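Local coordinates for protein ZYRO0G01672p (Zygosaccharomyces rouxii, PDB 4U8T) that probably reads N6-methyladenosine marks in messenger RNA through its YTH domain, the part of the protein present here in complex with methylated RNA, at residues 125-130 and 155-160. Numbering follows the deposited sequence.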
ATOM      1  N   ARG A 125      -4.993  10.630  12.646  1.00 30.34           N
ATOM      2  CA  ARG A 125      -4.750  10.950  14.051  1.00 28.13           C
ATOM      3  C   ARG A 125      -3.713  10.047  14.701  1.00 28.62           C
ATOM      4  O   ARG A 125      -2.854  10.507  15.433  1.00 29.68           O
ATOM      5  CB  ARG A 125      -6.069  10.875  14.808  1.00 36.56           C
ATOM      6  CG  ARG A 125      -6.062  11.502  16.187  1.00 47.95           C
ATOM      7  CD  ARG A 125      -7.385  11.283  16.940  1.00 51.68           C
ATOM      8  NE  ARG A 125      -7.818   9.884  17.029  1.00 61.80           N
ATOM      9  CZ  ARG A 125      -8.882   9.375  16.406  1.00 59.82           C
ATOM     10  NH1 ARG A 125      -9.191   8.093  16.565  1.00 55.31           N
ATOM     11  NH2 ARG A 125      -9.644  10.142  15.635  1.00 44.93           N
ATOM     12  N   SER A 126      -3.795   8.758  14.417  1.00 25.47           N
ATOM     13  CA  SER A 126      -2.953   7.778  15.051  1.00 26.54           C
ATOM     14  C   SER A 126      -1.611   7.624  14.358  1.00 26.86           C
ATOM     15  O   SER A 126      -0.767   6.872  14.805  1.00 29.32           O
ATOM     16  CB  SER A 126      -3.651   6.428  15.067  1.00 26.00           C
ATOM     17  OG  SER A 126      -4.934   6.543  15.601  1.00 35.83           O
ATOM     18  N   LEU A 127      -1.413   8.327  13.261  1.00 24.77           N
ATOM     19  CA  LEU A 127      -0.210   8.143  12.484  1.00 27.23           C
ATOM     20  C   LEU A 127       0.580   9.425  12.307  1.00 28.54           C
ATOM     21  O   LEU A 127       1.678   9.406  11.772  1.00 24.29           O
ATOM     22  CB  LEU A 127      -0.571   7.571  11.116  1.00 25.94           C
ATOM     23  CG  LEU A 127      -1.174   6.179  11.061  1.00 21.04           C
ATOM     24  CD1 LEU A 127      -1.788   5.967   9.732  1.00 20.20           C
ATOM     25  CD2 LEU A 127      -0.122   5.158  11.295  1.00 22.98           C
ATOM     26  N   LYS A 128       0.005  10.543  12.729  1.00 29.98           N
ATOM     27  CA  LYS A 128       0.566  11.850  12.406  1.00 31.51           C
ATOM     28  C   LYS A 128       1.831  12.135  13.235  1.00 33.29           C
ATOM     29  O   LYS A 128       2.519  13.142  13.030  1.00 30.86           O
ATOM     30  CB  LYS A 128      -0.517  12.935  12.575  1.00 30.32           C
ATOM     31  CG  LYS A 128      -0.063  14.398  12.458  1.00 49.42           C
ATOM     32  CD  LYS A 128      -1.228  15.409  12.406  1.00 56.48           C
ATOM     33  CE  LYS A 128      -1.032  16.471  11.289  1.00 57.92           C
ATOM     34  NZ  LYS A 128      -0.945  15.891   9.900  1.00 58.18           N
ATOM     35  N   GLN A 129       2.156  11.206  14.129  1.00 32.83           N
ATOM     36  CA  GLN A 129       3.397  11.232  14.896  1.00 30.74           C
ATOM     37  C   GLN A 129       4.609  10.781  14.073  1.00 29.62           C
ATOM     38  O   GLN A 129       5.729  11.133  14.380  1.00 29.43           O
ATOM     39  CB  GLN A 129       3.285  10.343  16.140  1.00 30.25           C
ATOM     40  CG  GLN A 129       2.813   8.922  15.855  1.00 37.72           C
ATOM     41  CD  GLN A 129       2.942   7.987  17.052  1.00 50.38           C
ATOM     42  OE1 GLN A 129       3.876   8.098  17.839  1.00 57.96           O
ATOM     43  NE2 GLN A 129       2.005   7.059  17.189  1.00 51.01           N
ATOM     44  N   PHE A 130       4.388   9.952  13.066  1.00 31.62           N
ATOM     45  CA  PHE A 130       5.489   9.410  12.286  1.00 26.08           C
ATOM     46  C   PHE A 130       5.926  10.368  11.187  1.00 22.20           C
ATOM     47  O   PHE A 130       5.310  10.462  10.152  1.00 22.88           O
ATOM     48  CB  PHE A 130       5.092   8.071  11.704  1.00 23.23           C
ATOM     49  CG  PHE A 130       4.797   7.032  12.737  1.00 28.58           C
ATOM     50  CD1 PHE A 130       5.801   6.530  13.534  1.00 30.10           C
ATOM     51  CD2 PHE A 130       3.515   6.557  12.918  1.00 28.55           C
ATOM     52  CE1 PHE A 130       5.536   5.571  14.473  1.00 29.02           C
ATOM     53  CE2 PHE A 130       3.254   5.600  13.860  1.00 29.20           C
ATOM     54  CZ  PHE A 130       4.271   5.109  14.635  1.00 31.62           C
ATOM     55  N   LYS A 155       7.544  -0.510  10.498  1.00 27.86           N
ATOM     56  CA  LYS A 155       7.215  -1.576  11.410  1.00 25.82           C
ATOM     57  C   LYS A 155       6.369  -1.058  12.569  1.00 31.38           C
ATOM     58  O   LYS A 155       5.487  -1.749  13.034  1.00 32.88           O
ATOM     59  CB  LYS A 155       8.485  -2.269  11.907  1.00 26.74           C
ATOM     60  CG  LYS A 155       9.084  -3.201  10.867  1.00 28.05           C
ATOM     61  CD  LYS A 155      10.469  -3.704  11.209  1.00 30.27           C
ATOM     62  CE  LYS A 155      11.013  -4.569  10.084  1.00 33.35           C
ATOM     63  NZ  LYS A 155      12.349  -5.189  10.337  1.00 28.64           N
ATOM     64  N   SER A 156       6.618   0.162  13.018  1.00 26.58           N
ATOM     65  CA  SER A 156       5.763   0.752  14.027  1.00 30.65           C
ATOM     66  C   SER A 156       4.339   0.954  13.508  1.00 34.21           C
ATOM     67  O   SER A 156       3.380   0.737  14.234  1.00 38.54           O
ATOM     68  CB  SER A 156       6.327   2.079  14.514  1.00 33.65           C
ATOM     69  OG  SER A 156       7.513   1.882  15.248  1.00 34.07           O
ATOM     70  N   ILE A 157       4.212   1.403  12.266  1.00 30.03           N
ATOM     71  CA  ILE A 157       2.926   1.595  11.633  1.00 26.10           C
ATOM     72  C   ILE A 157       2.244   0.241  11.470  1.00 29.99           C
ATOM     73  O   ILE A 157       1.043   0.101  11.665  1.00 29.54           O
ATOM     74  CB  ILE A 157       3.080   2.282  10.264  1.00 25.70           C
ATOM     75  CG1 ILE A 157       3.652   3.677  10.433  1.00 22.79           C
ATOM     76  CG2 ILE A 157       1.764   2.333   9.521  1.00 26.29           C
ATOM     77  CD1 ILE A 157       3.936   4.359   9.171  1.00 16.77           C
ATOM     78  N   LEU A 158       3.007  -0.772  11.099  1.00 28.80           N
ATOM     79  CA  LEU A 158       2.410  -2.081  10.939  1.00 29.65           C
ATOM     80  C   LEU A 158       1.863  -2.581  12.273  1.00 35.93           C
ATOM     81  O   LEU A 158       0.915  -3.343  12.300  1.00 41.81           O
ATOM     82  CB  LEU A 158       3.400  -3.079  10.376  1.00 27.98           C
ATOM     83  CG  LEU A 158       3.715  -3.004   8.893  1.00 23.06           C
ATOM     84  CD1 LEU A 158       4.586  -4.177   8.549  1.00 21.21           C
ATOM     85  CD2 LEU A 158       2.464  -3.013   8.068  1.00 21.46           C
ATOM     86  N   LYS A 159       2.492  -2.190  13.374  1.00 34.78           N
ATOM     87  CA  LYS A 159       1.989  -2.533  14.686  1.00 36.73           C
ATOM     88  C   LYS A 159       0.592  -1.981  14.856  1.00 35.67           C
ATOM     89  O   LYS A 159      -0.282  -2.679  15.336  1.00 36.92           O
ATOM     90  CB  LYS A 159       2.916  -2.016  15.800  1.00 43.96           C
ATOM     91  CG  LYS A 159       4.143  -2.893  16.076  1.00 50.05           C
ATOM     92  CD  LYS A 159       5.342  -2.054  16.572  1.00 57.90           C
ATOM     93  CE  LYS A 159       6.635  -2.878  16.663  1.00 62.62           C
ATOM     94  NZ  LYS A 159       7.851  -2.021  16.769  1.00 66.52           N
ATOM     95  N   LEU A 160       0.383  -0.731  14.462  1.00 34.47           N
ATOM     96  CA  LEU A 160      -0.933  -0.121  14.557  1.00 34.21           C
ATOM     97  C   LEU A 160      -1.992  -0.812  13.696  1.00 34.68           C
ATOM     98  O   LEU A 160      -3.157  -0.866  14.056  1.00 33.25           O
ATOM     99  CB  LEU A 160      -0.849   1.342  14.184  1.00 31.10           C
ATOM    100  CG  LEU A 160      -0.266   2.198  15.302  1.00 32.88           C
ATOM    101  CD1 LEU A 160      -0.543   3.652  15.052  1.00 29.00           C
ATOM    102  CD2 LEU A 160      -0.825   1.778  16.616  1.00 40.47           C
TER
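Ser-126, Leu-127 and Phe-130 pack on one side of helix 151-161 of the YTH domain, a PUA-clan fold. The loop that carries them links strand 111-123 to strand 131-132. No hydrogen bond joins the two segments, and the contact is mainly apolar. Ser-126 CB lies 4.2 Å from Leu-160 CD1, at the tip of the leucine. Leu-127 reaches the helix through one methyl. Leu-127 CD2 is 3.8 Å from Ile-157 CG2 and 4.1 Å from Leu-160 CD1. The Leu-127 and Ile-157 side chains cross at about a right angle. Leu-127 also touches Phe-83 of strand 82-94. Next, Lys-128 packs on a sugar of the bound RNA. A type I beta turn runs from Leu-127 to Phe-130, with a hydrogen bond from Phe-130 N to Leu-127 O. Gln-129 CG lies over one face of the Phe-130 ring, towards the rim. With Phe-130 CG anti to the carbonyl carbon (chi1 -63°), the opposite face meets Ile-157 CG1 in a CH-pi contact. Ser-156 CB approaches obliquely, 3.6 Å from Phe-130 CE1. An alanine in place of Phe-130 would probably leave a gap beside Ile-157 and Ser-156. Leu-160 CD1 sits at the ring edge, 4.4 Å from Phe-130 CE2.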